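Local coordinates for interphotoreceptor retinoid-binding protein (PDB 1J7X) that probably binds retinoids, and perhaps other hydrophobic ligands, and carries them through the matrix between the photoreceptors and the pigment epithelium, at residues K100-I103 with G109-R112; M90-V95 with V130-E135; I260-F263 with D269-L272; T231-I236 with D285-K290. All blocks are in the same frame, centred on the assembly; numbering follows the deposited sequence.

Interactions 1 and 2 are neighbours, with centres about 13 Å apart. The hairpin of interaction 1 forms one edge of the six-stranded mixed sheet. In chain order it lies between the two helices of interaction 2, and the groups touch where Val101 meets Thr132 and Val133. Interaction 4 reaches that sheet through strand 231-234; its centre is about 16 Å from that of interaction 1. Interaction 3 stands apart, on strand 254-265 of the antiparallel sheet, its centre about 32 Å from that of interaction 1 and 25 Å from that of interaction 4. In sequence it falls between the two segments of interaction 4. The chain thus leaves the mixed sheet, passes through the antiparallel one and returns.

Interaction 1 (K100-I103 with G109-R112); sequences KVSI and GYLR
Lys100-Ile103 and Gly109-Arg112 run antiparallel as paired strands, their axes 4.7 Å apart at the closest point. Lys100 pairs with Arg112 and Ser102 with Tyr110, each pair joined by two backbone hydrogen bonds. Lys100 N reaches Arg112 O at 2.8 Å, and Arg112 N answers to Lys100 O at the same length with an N-H...O angle of 172°. Val101-Leu111, between them, and Ile103-Gly109, beyond Ser102-Tyr110, are non-hydrogen-bonded pairs. At Val101 the CA lies 3.2 Å from Tyr110 O in a CA-H...O contact. The two strands form a beta hairpin at the edge of the mixed sheet. Strand 100-104 is its outermost strand on this side, and Gly109 and Leu111 bond onward to strand 142-146. Lys100, Ser102, Tyr110 and Arg112 share one face. The Lys100 side chain leaves with CG anti to the backbone N (chi1 170°), runs out extended and bends at its last torsion. This sets NZ 3.7 Å from Tyr110 CE2, oblique to the ring, and NZ donates a weak hydrogen bond, 3.3 Å, to Ser102 OG. The Tyr110 hydroxyl bonds to Asp146, while the Arg112 guanidinium makes a salt bridge to Asp114. On the other face Val101 CG2 meets Leu111 CD1 at 4.0 Å, and both side chains pack on Val133 of helix 119-137.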
loop_
_atom_site.group_PDB
_atom_site.type_symbol
_atom_site.label_atom_id
_atom_site.label_comp_id
_atom_site.label_asym_id
_atom_site.label_seq_id
_atom_site.Cartn_x
_atom_site.Cartn_y
_atom_site.Cartn_z
ATOM N N LYS A 100 17.249 -10.380 4.168
ATOM C CA LYS A 100 18.651 -10.255 3.795
ATOM C C LYS A 100 19.185 -8.962 4.372
ATOM O O LYS A 100 18.678 -7.864 4.045
ATOM C CB LYS A 100 18.785 -10.265 2.287
ATOM C CG LYS A 100 20.186 -9.911 1.738
ATOM C CD LYS A 100 20.150 -9.790 0.193
ATOM C CE LYS A 100 21.501 -9.724 -0.422
ATOM N NZ LYS A 100 22.300 -8.557 -0.032
ATOM N N VAL A 101 20.175 -9.081 5.246
ATOM C CA VAL A 101 20.742 -7.955 5.887
ATOM C C VAL A 101 22.258 -7.893 5.619
ATOM O O VAL A 101 22.925 -8.951 5.868
ATOM C CB VAL A 101 20.532 -8.030 7.381
ATOM C CG1 VAL A 101 21.049 -6.818 8.085
ATOM C CG2 VAL A 101 19.051 -8.242 7.657
ATOM N N SER A 102 22.734 -6.721 5.171
ATOM C CA SER A 102 24.190 -6.483 4.869
ATOM C C SER A 102 24.595 -5.208 5.516
ATOM O O SER A 102 23.784 -4.258 5.701
ATOM C CB SER A 102 24.468 -6.343 3.326
ATOM O OG SER A 102 23.902 -7.399 2.572
ATOM N N ILE A 103 25.883 -5.091 5.831
ATOM C CA ILE A 103 26.372 -3.852 6.295
ATOM C C ILE A 103 27.257 -3.397 5.131
ATOM O O ILE A 103 28.338 -3.983 4.890
ATOM C CB ILE A 103 27.185 -3.968 7.562
ATOM C CG1 ILE A 103 26.394 -4.600 8.719
ATOM C CG2 ILE A 103 27.752 -2.595 7.922
ATOM C CD1 ILE A 103 25.174 -3.764 9.048
ATOM N N GLY A 109 23.432 0.329 6.513
ATOM C CA GLY A 109 22.705 -0.904 6.660
ATOM C C GLY A 109 21.894 -1.151 5.399
ATOM O O GLY A 109 21.319 -0.154 4.861
ATOM N N TYR A 110 21.816 -2.409 4.983
ATOM C CA TYR A 110 21.016 -2.816 3.855
ATOM C C TYR A 110 20.056 -3.932 4.308
ATOM O O TYR A 110 20.527 -4.951 4.931
ATOM C CB TYR A 110 21.881 -3.386 2.726
ATOM C CG TYR A 110 21.065 -3.928 1.554
ATOM C CD1 TYR A 110 20.504 -3.042 0.589
ATOM C CD2 TYR A 110 20.798 -5.270 1.433
ATOM C CE1 TYR A 110 19.758 -3.554 -0.485
ATOM C CE2 TYR A 110 20.016 -5.716 0.422
ATOM C CZ TYR A 110 19.499 -4.884 -0.565
ATOM O OH TYR A 110 18.795 -5.400 -1.601
ATOM N N LEU A 111 18.755 -3.692 4.180
ATOM C CA LEU A 111 17.696 -4.651 4.590
ATOM C C LEU A 111 16.813 -4.911 3.423
ATOM O O LEU A 111 16.211 -3.991 2.844
ATOM C CB LEU A 111 16.851 -4.078 5.718
ATOM C CG LEU A 111 15.599 -4.794 6.086
ATOM C CD1 LEU A 111 15.850 -6.235 6.423
ATOM C CD2 LEU A 111 14.987 -4.101 7.188
ATOM N N ARG A 112 16.756 -6.154 2.967
ATOM C CA ARG A 112 15.847 -6.568 1.954
ATOM C C ARG A 112 14.944 -7.648 2.419
ATOM O O ARG A 112 15.415 -8.592 3.089
ATOM C CB ARG A 112 16.558 -7.035 0.662
ATOM C CG ARG A 112 15.647 -7.653 -0.372
ATOM C CD ARG A 112 16.364 -8.062 -1.609
ATOM N NE ARG A 112 15.509 -8.871 -2.448
ATOM C CZ ARG A 112 15.913 -9.448 -3.538
ATOM N NH1 ARG A 112 17.212 -9.329 -3.916
ATOM N NH2 ARG A 112 15.070 -10.205 -4.247
#

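Interaction 2 (M90-V95 with V130-E135); sequences MLQALV and VNTVWE
Gln92 and Asn131 make the one hydrogen bond between these two helix segments. Asn131 ND2 donates to Gln92 OE1 at 3.0 Å, and the N-H...O angle of 173° is almost straight. The acceptor lies in the amide plane of Asn131, but the donor sits 32° off the carbonyl plane of Gln92. The two amides are turned well away from each other. Gln92 gets there by a bend at chi2, which swings the amide toward helix 119-137. Its NE2 comes 2.9 Å from Thr132 OG1 at a poor angle for bonding. NE2 donates instead to Phe128 O and Asn96 OD1, and Thr132 OG1 also bonds to Asn96. Helices 88-98 and 119-137 flank the hairpin 100-112 in chain order, and their short segments here meet at 38°, with axes 9.9 Å apart. An alanine in place of Gln92 would probably leave Asn131 ND2 without this acceptor and take one donor from Phe128 O. The remaining contact is packing. Val95 CG1 lies against Thr132, 3.3 Å from OG1 and 3.7 Å from CB. Leu125 and Phe128 of helix 119-137 also pack on Val95.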
loop_
_atom_site.group_PDB
_atom_site.type_symbol
_atom_site.label_atom_id
_atom_site.label_comp_id
_atom_site.label_asym_id
_atom_site.label_seq_id
_atom_site.Cartn_x
_atom_site.Cartn_y
_atom_site.Cartn_z
HETATM N N MSE A 90 14.787 -24.181 12.933
HETATM C CA MSE A 90 14.141 -23.967 11.637
HETATM C C MSE A 90 13.538 -22.559 11.503
HETATM O O MSE A 90 13.626 -21.961 10.443
HETATM C CB MSE A 90 13.067 -24.991 11.373
HETATM C CG MSE A 90 13.645 -26.353 10.994
HETATM SE SE MSE A 90 12.281 -27.528 10.278
HETATM C CE MSE A 90 11.584 -28.042 11.893
ATOM N N LEU A 91 12.927 -22.053 12.568
ATOM C CA LEU A 91 12.383 -20.706 12.540
ATOM C C LEU A 91 13.513 -19.721 12.263
ATOM O O LEU A 91 13.324 -18.824 11.459
ATOM C CB LEU A 91 11.695 -20.372 13.890
ATOM C CG LEU A 91 10.332 -20.989 14.064
ATOM C CD1 LEU A 91 9.745 -20.763 15.479
ATOM C CD2 LEU A 91 9.402 -20.444 13.070
ATOM N N GLN A 92 14.657 -19.827 12.991
ATOM C CA GLN A 92 15.771 -18.844 12.761
ATOM C C GLN A 92 16.253 -18.976 11.328
ATOM O O GLN A 92 16.481 -17.978 10.652
ATOM C CB GLN A 92 16.969 -19.096 13.749
ATOM C CG GLN A 92 18.056 -18.080 13.608
ATOM C CD GLN A 92 17.590 -16.671 14.008
ATOM O OE1 GLN A 92 17.336 -16.403 15.204
ATOM N NE2 GLN A 92 17.281 -15.810 12.961
ATOM N N ALA A 93 16.299 -20.216 10.829
ATOM C CA ALA A 93 16.767 -20.464 9.470
ATOM C C ALA A 93 15.819 -19.786 8.441
ATOM O O ALA A 93 16.302 -19.187 7.456
ATOM C CB ALA A 93 16.808 -21.938 9.206
ATOM N N LEU A 94 14.497 -19.909 8.663
ATOM C CA LEU A 94 13.494 -19.302 7.811
ATOM C C LEU A 94 13.630 -17.759 7.810
ATOM O O LEU A 94 13.676 -17.082 6.753
ATOM C CB LEU A 94 12.185 -19.696 8.318
ATOM C CG LEU A 94 10.966 -19.135 7.516
ATOM C CD1 LEU A 94 11.100 -19.507 6.042
ATOM C CD2 LEU A 94 9.647 -19.594 8.104
ATOM N N VAL A 95 13.717 -17.213 9.016
ATOM C CA VAL A 95 13.860 -15.768 9.177
ATOM C C VAL A 95 15.133 -15.347 8.390
ATOM O O VAL A 95 15.146 -14.283 7.722
ATOM C CB VAL A 95 13.906 -15.352 10.626
ATOM C CG1 VAL A 95 14.458 -13.916 10.769
ATOM C CG2 VAL A 95 12.505 -15.494 11.240
ATOM N N VAL A 130 14.743 -10.438 15.672
ATOM C CA VAL A 130 15.686 -9.674 16.484
ATOM C C VAL A 130 17.143 -9.928 16.111
ATOM O O VAL A 130 17.981 -8.985 16.047
ATOM C CB VAL A 130 15.514 -9.975 17.984
ATOM C CG1 VAL A 130 16.646 -9.378 18.779
ATOM C CG2 VAL A 130 14.160 -9.480 18.510
ATOM N N ASN A 131 17.470 -11.213 15.918
ATOM C CA ASN A 131 18.822 -11.625 15.622
ATOM C C ASN A 131 19.184 -11.311 14.159
ATOM O O ASN A 131 20.283 -10.914 13.858
ATOM C CB ASN A 131 18.950 -13.156 15.813
ATOM C CG ASN A 131 18.792 -13.558 17.251
ATOM O OD1 ASN A 131 19.249 -12.824 18.132
ATOM N ND2 ASN A 131 18.159 -14.728 17.504
ATOM N N THR A 132 18.241 -11.505 13.227
ATOM C CA THR A 132 18.574 -11.294 11.804
ATOM C C THR A 132 18.606 -9.815 11.399
ATOM O O THR A 132 19.450 -9.377 10.610
ATOM C CB THR A 132 17.590 -12.054 11.011
ATOM O OG1 THR A 132 17.659 -13.439 11.389
ATOM C CG2 THR A 132 17.842 -12.062 9.459
ATOM N N VAL A 133 17.730 -9.050 11.945
ATOM C CA VAL A 133 17.557 -7.670 11.452
ATOM C C VAL A 133 17.920 -6.635 12.469
ATOM O O VAL A 133 18.882 -5.974 12.301
ATOM C CB VAL A 133 16.129 -7.432 10.997
ATOM C CG1 VAL A 133 15.947 -5.962 10.504
ATOM C CG2 VAL A 133 15.774 -8.390 9.956
ATOM N N TRP A 134 17.162 -6.515 13.564
ATOM C CA TRP A 134 17.255 -5.426 14.463
ATOM C C TRP A 134 18.626 -5.247 15.145
ATOM O O TRP A 134 19.119 -4.152 15.221
ATOM C CB TRP A 134 16.088 -5.439 15.469
ATOM C CG TRP A 134 14.748 -5.530 14.714
ATOM C CD1 TRP A 134 13.841 -6.500 14.824
ATOM C CD2 TRP A 134 14.263 -4.634 13.707
ATOM N NE1 TRP A 134 12.798 -6.282 13.940
ATOM C CE2 TRP A 134 13.031 -5.109 13.277
ATOM C CE3 TRP A 134 14.776 -3.450 13.127
ATOM C CZ2 TRP A 134 12.337 -4.497 12.250
ATOM C CZ3 TRP A 134 14.033 -2.776 12.188
ATOM C CH2 TRP A 134 12.832 -3.340 11.754
ATOM N N GLU A 135 19.195 -6.351 15.578
ATOM C CA GLU A 135 20.524 -6.275 16.238
ATOM C C GLU A 135 21.608 -5.953 15.249
ATOM O O GLU A 135 22.313 -4.994 15.486
ATOM C CB GLU A 135 20.822 -7.552 17.009
ATOM C CG GLU A 135 22.335 -7.480 17.541
ATOM C CD GLU A 135 22.679 -6.314 18.459
ATOM O OE1 GLU A 135 21.820 -5.793 19.185
ATOM O OE2 GLU A 135 23.925 -5.907 18.493
#

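Interaction 3 (I260-F263 with D269-L272); sequences IINF and DYWL
Water 1 sits between Phe263 and Trp271 and ties the two segments together. It accepts from Phe263 N at 2.8 Å. Asn262 OD1 and Trp271 O are both placed to accept from it, at 2.9 Å each, though it has more acceptors in reach than protons. Beside it the backbones bond directly: Trp271 N donates to Phe263 O at 2.8 Å, with an N-H...O angle of 166°. The donor approaches nearly along the C=O axis. The CA of Tyr270 adds a CA-H...O contact to the same oxygen. Strand 254-265 is thereby joined to the loop that follows it. The side chains of Phe263 and Trp271 lie side by side, pointing the same way, and form a T-shaped pair. The six-membered ring of Trp271 turns its edge to the face of Phe263, with planes at 70° and centroids 5.5 Å apart. Trp271 CE3 stands over the rim of that face. Phe175 and Tyr222 extend the aromatic group by stacking on Phe263 and Trp271, respectively. Asn262 CG meets the Tyr270 ring at its edge, 3.7 Å from CD2, with amide and ring planes perpendicular. Asn262 OD1 also accepts from Arg62. A leucine in place of Asn262 would probably leave Arg62 NH2 and the water without this acceptor. One direct backbone bond and one shared water thus tie loop to strand, with the aromatic pair packed beside them.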
loop_
_atom_site.group_PDB
_atom_site.type_symbol
_atom_site.label_atom_id
_atom_site.label_comp_id
_atom_site.label_asym_id
_atom_site.label_seq_id
_atom_site.Cartn_x
_atom_site.Cartn_y
_atom_site.Cartn_z
ATOM N N ILE A 260 -13.826 0.906 -1.493
ATOM C CA ILE A 260 -14.704 0.872 -0.331
ATOM C C ILE A 260 -14.016 1.453 0.874
ATOM O O ILE A 260 -14.621 1.703 1.890
ATOM C CB ILE A 260 -15.130 -0.549 -0.019
ATOM C CG1 ILE A 260 -13.864 -1.376 0.412
ATOM C CG2 ILE A 260 -15.810 -1.248 -1.211
ATOM C CD1 ILE A 260 -14.200 -2.766 0.929
ATOM N N ILE A 261 -12.720 1.750 0.773
ATOM C CA ILE A 261 -12.031 2.293 1.882
ATOM C C ILE A 261 -11.297 3.524 1.524
ATOM O O ILE A 261 -10.632 3.570 0.437
ATOM C CB ILE A 261 -10.976 1.204 2.314
ATOM C CG1 ILE A 261 -11.637 0.097 3.098
ATOM C CG2 ILE A 261 -9.884 1.826 3.125
ATOM C CD1 ILE A 261 -10.821 -1.141 3.282
ATOM N N ASN A 262 -11.255 4.490 2.400
ATOM C CA ASN A 262 -10.461 5.683 2.198
ATOM C C ASN A 262 -9.334 5.600 3.195
ATOM O O ASN A 262 -9.543 5.099 4.345
ATOM C CB ASN A 262 -11.292 6.999 2.389
ATOM C CG ASN A 262 -11.795 7.542 1.047
ATOM O OD1 ASN A 262 -11.198 7.198 -0.030
ATOM N ND2 ASN A 262 -12.933 8.178 1.044
ATOM N N PHE A 263 -8.165 6.043 2.760
ATOM C CA PHE A 263 -6.965 5.976 3.534
ATOM C C PHE A 263 -6.463 7.387 3.752
ATOM O O PHE A 263 -6.018 8.097 2.812
ATOM C CB PHE A 263 -5.928 5.114 2.786
ATOM C CG PHE A 263 -4.625 4.894 3.506
ATOM C CD1 PHE A 263 -3.691 5.954 3.672
ATOM C CD2 PHE A 263 -4.267 3.622 3.876
ATOM C CE1 PHE A 263 -2.425 5.618 4.119
ATOM C CE2 PHE A 263 -3.054 3.315 4.484
ATOM C CZ PHE A 263 -2.094 4.325 4.555
ATOM N N ASP A 269 -4.154 13.871 4.282
ATOM C CA ASP A 269 -4.332 13.655 2.893
ATOM C C ASP A 269 -4.980 12.306 2.612
ATOM O O ASP A 269 -4.582 11.307 3.189
ATOM C CB ASP A 269 -3.025 13.742 2.170
ATOM C CG ASP A 269 -2.370 15.118 2.293
ATOM O OD1 ASP A 269 -3.100 16.100 2.299
ATOM O OD2 ASP A 269 -1.139 15.275 2.413
ATOM N N TYR A 270 -5.961 12.281 1.678
ATOM C CA TYR A 270 -6.537 11.021 1.242
ATOM C C TYR A 270 -5.657 10.407 0.154
ATOM O O TYR A 270 -5.383 11.040 -0.887
ATOM C CB TYR A 270 -7.940 11.272 0.591
ATOM C CG TYR A 270 -9.004 11.587 1.579
ATOM C CD1 TYR A 270 -8.980 12.795 2.306
ATOM C CD2 TYR A 270 -9.999 10.710 1.799
ATOM C CE1 TYR A 270 -9.996 13.078 3.223
ATOM C CE2 TYR A 270 -10.995 10.963 2.744
ATOM C CZ TYR A 270 -11.006 12.166 3.404
ATOM O OH TYR A 270 -11.961 12.552 4.349
ATOM N N TRP A 271 -5.158 9.229 0.376
ATOM C CA TRP A 271 -4.377 8.573 -0.655
ATOM C C TRP A 271 -5.235 7.796 -1.596
ATOM O O TRP A 271 -5.944 6.843 -1.184
ATOM C CB TRP A 271 -3.377 7.647 0.039
ATOM C CG TRP A 271 -2.316 7.176 -0.890
ATOM C CD1 TRP A 271 -1.888 7.718 -2.017
ATOM C CD2 TRP A 271 -1.619 5.930 -0.735
ATOM N NE1 TRP A 271 -0.958 6.867 -2.632
ATOM C CE2 TRP A 271 -0.750 5.797 -1.805
ATOM C CE3 TRP A 271 -1.627 4.934 0.230
ATOM C CZ2 TRP A 271 0.111 4.731 -1.921
ATOM C CZ3 TRP A 271 -0.693 3.848 0.090
ATOM C CH2 TRP A 271 0.095 3.777 -0.960
ATOM N N LEU A 272 -5.224 8.151 -2.859
ATOM C CA LEU A 272 -6.002 7.459 -3.843
ATOM C C LEU A 272 -5.248 6.236 -4.512
ATOM O O LEU A 272 -5.694 5.673 -5.505
ATOM C CB LEU A 272 -6.449 8.412 -4.905
ATOM C CG LEU A 272 -7.403 9.509 -4.432
ATOM C CD1 LEU A 272 -8.499 8.944 -3.541
ATOM C CD2 LEU A 272 -6.687 10.546 -3.721
HETATM O O HOH W 1 -8.300 7.482 0.310
#

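Interaction 4 (T231-I236 with D285-K290); sequences TIIGEI and DEALDK
Ile233 packs its CG2 methyl against the first turn of helix 287-296, and this is the tight part of the contact. The methyl lies 3.6 Å from Ala287 O and 4.0 Å from Ala287 CB. It also meets Lys290, at 3.8 Å from CG. Chi1 of -53° sets CG1 of Ile233 beside the backbone N and anti to the carbonyl carbon, which leaves CG2 anti to the N and directed at the helix. Next along the strand, Gly234 brings its CA to 4.1 Å from Ala287 CB. The backbone angles of Gly234 would jam a CB against the preceding carbonyl O. The small Ala287 and the bare Gly234 let strand and helix come close, with Gly234 CA 5.1 Å from Ala287 CA.

The looser side lies toward Lys290. Only the start of its chain packs on Ile233, with the two side chains crossing at about a right angle. A bend at chi2 (73°) then leads the rest away, and NZ forms a long, weak ion pair with Glu293. Glu235, just past the strand, turns its carboxylate to His211 N and Ala284 N, the latter in the link before the helix. Strand 231-234 is bonded to strand 204-209 within the mixed sheet, and Ile233 also touches Tyr206 and Val282. Here a helix near the C-terminus covers a sheet strand, consistent with the beta-beta-alpha spiral of the ClpP/crotonase clan.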
loop_
_atom_site.group_PDB
_atom_site.type_symbol
_atom_site.label_atom_id
_atom_site.label_comp_id
_atom_site.label_asym_id
_atom_site.label_seq_id
_atom_site.Cartn_x
_atom_site.Cartn_y
_atom_site.Cartn_z
ATOM N N THR A 231 13.250 8.770 2.904
ATOM C CA THR A 231 13.275 9.207 1.526
ATOM C C THR A 231 12.970 7.974 0.656
ATOM O O THR A 231 13.583 6.910 0.835
ATOM C CB THR A 231 14.626 9.783 1.186
ATOM O OG1 THR A 231 14.962 10.891 2.034
ATOM C CG2 THR A 231 14.670 10.265 -0.252
ATOM N N ILE A 232 11.978 8.099 -0.253
ATOM C CA ILE A 232 11.621 7.027 -1.119
ATOM C C ILE A 232 12.377 7.205 -2.447
ATOM O O ILE A 232 12.334 8.263 -3.094
ATOM C CB ILE A 232 10.114 7.061 -1.410
ATOM C CG1 ILE A 232 9.308 7.191 -0.111
ATOM C CG2 ILE A 232 9.635 5.860 -2.112
ATOM C CD1 ILE A 232 9.741 6.058 0.930
ATOM N N ILE A 233 12.979 6.136 -2.931
ATOM C CA ILE A 233 13.826 6.172 -4.157
ATOM C C ILE A 233 13.497 5.031 -5.090
ATOM O O ILE A 233 13.448 3.859 -4.687
ATOM C CB ILE A 233 15.316 6.112 -3.762
ATOM C CG1 ILE A 233 15.588 7.183 -2.756
ATOM C CG2 ILE A 233 16.234 6.154 -5.030
ATOM C CD1 ILE A 233 17.000 7.010 -2.147
ATOM N N GLY A 234 13.240 5.379 -6.379
ATOM C CA GLY A 234 13.026 4.331 -7.346
ATOM C C GLY A 234 11.881 4.665 -8.274
ATOM O O GLY A 234 11.791 5.806 -8.687
ATOM N N GLU A 235 11.123 3.646 -8.644
ATOM C CA GLU A 235 10.030 3.803 -9.589
ATOM C C GLU A 235 8.689 4.040 -8.858
ATOM O O GLU A 235 8.469 3.623 -7.736
ATOM C CB GLU A 235 9.907 2.615 -10.464
ATOM C CG GLU A 235 11.203 2.302 -11.240
ATOM C CD GLU A 235 11.168 0.978 -11.919
ATOM O OE1 GLU A 235 10.370 0.057 -11.541
ATOM O OE2 GLU A 235 12.059 0.740 -12.801
ATOM N N ILE A 236 7.716 4.554 -9.599
ATOM C CA ILE A 236 6.363 4.666 -9.074
ATOM C C ILE A 236 5.879 3.210 -8.927
ATOM O O ILE A 236 6.141 2.334 -9.789
ATOM C CB ILE A 236 5.449 5.414 -10.095
ATOM C CG1 ILE A 236 5.890 6.821 -10.173
ATOM C CG2 ILE A 236 4.055 5.321 -9.715
ATOM C CD1 ILE A 236 5.397 7.551 -11.460
ATOM N N ASP A 285 16.862 -0.287 -11.235
ATOM C CA ASP A 285 18.291 -0.655 -11.204
ATOM C C ASP A 285 19.200 0.430 -10.697
ATOM O O ASP A 285 20.346 0.173 -10.317
ATOM C CB ASP A 285 18.756 -1.074 -12.569
ATOM C CG ASP A 285 18.072 -2.225 -13.092
ATOM O OD1 ASP A 285 17.763 -3.155 -12.328
ATOM O OD2 ASP A 285 17.793 -2.321 -14.332
ATOM N N GLU A 286 18.771 1.657 -10.694
ATOM C CA GLU A 286 19.586 2.778 -10.228
ATOM C C GLU A 286 19.327 3.236 -8.829
ATOM O O GLU A 286 20.023 4.106 -8.325
ATOM C CB GLU A 286 19.317 3.986 -11.225
ATOM C CG GLU A 286 19.359 3.570 -12.713
ATOM C CD GLU A 286 19.047 4.776 -13.697
ATOM O OE1 GLU A 286 19.023 4.632 -14.957
ATOM O OE2 GLU A 286 18.788 5.903 -13.212
ATOM N N ALA A 287 18.332 2.647 -8.166
ATOM C CA ALA A 287 17.925 3.101 -6.842
ATOM C C ALA A 287 18.891 2.961 -5.734
ATOM O O ALA A 287 19.015 3.835 -4.859
ATOM C CB ALA A 287 16.575 2.442 -6.495
ATOM N N LEU A 288 19.624 1.870 -5.749
ATOM C CA LEU A 288 20.643 1.664 -4.674
ATOM C C LEU A 288 21.782 2.661 -4.826
ATOM O O LEU A 288 22.197 3.263 -3.868
ATOM C CB LEU A 288 21.154 0.202 -4.713
ATOM C CG LEU A 288 22.110 -0.146 -3.585
ATOM C CD1 LEU A 288 21.566 0.162 -2.225
ATOM C CD2 LEU A 288 22.506 -1.639 -3.777
ATOM N N ASP A 289 22.211 2.862 -6.055
ATOM C CA ASP A 289 23.247 3.889 -6.337
ATOM C C ASP A 289 22.852 5.270 -5.958
ATOM O O ASP A 289 23.589 6.034 -5.309
ATOM C CB ASP A 289 23.620 3.901 -7.777
ATOM C CG ASP A 289 24.548 2.732 -8.159
ATOM O OD1 ASP A 289 25.174 2.187 -7.214
ATOM O OD2 ASP A 289 24.578 2.274 -9.329
ATOM N N LYS A 290 21.593 5.586 -6.240
ATOM C CA LYS A 290 21.036 6.850 -5.797
ATOM C C LYS A 290 20.937 7.091 -4.328
ATOM O O LYS A 290 21.291 8.154 -3.786
ATOM C CB LYS A 290 19.661 7.029 -6.471
ATOM C CG LYS A 290 19.042 8.348 -6.238
ATOM C CD LYS A 290 19.728 9.461 -7.021
ATOM C CE LYS A 290 19.127 10.801 -6.867
ATOM N NZ LYS A 290 19.928 11.797 -7.766
#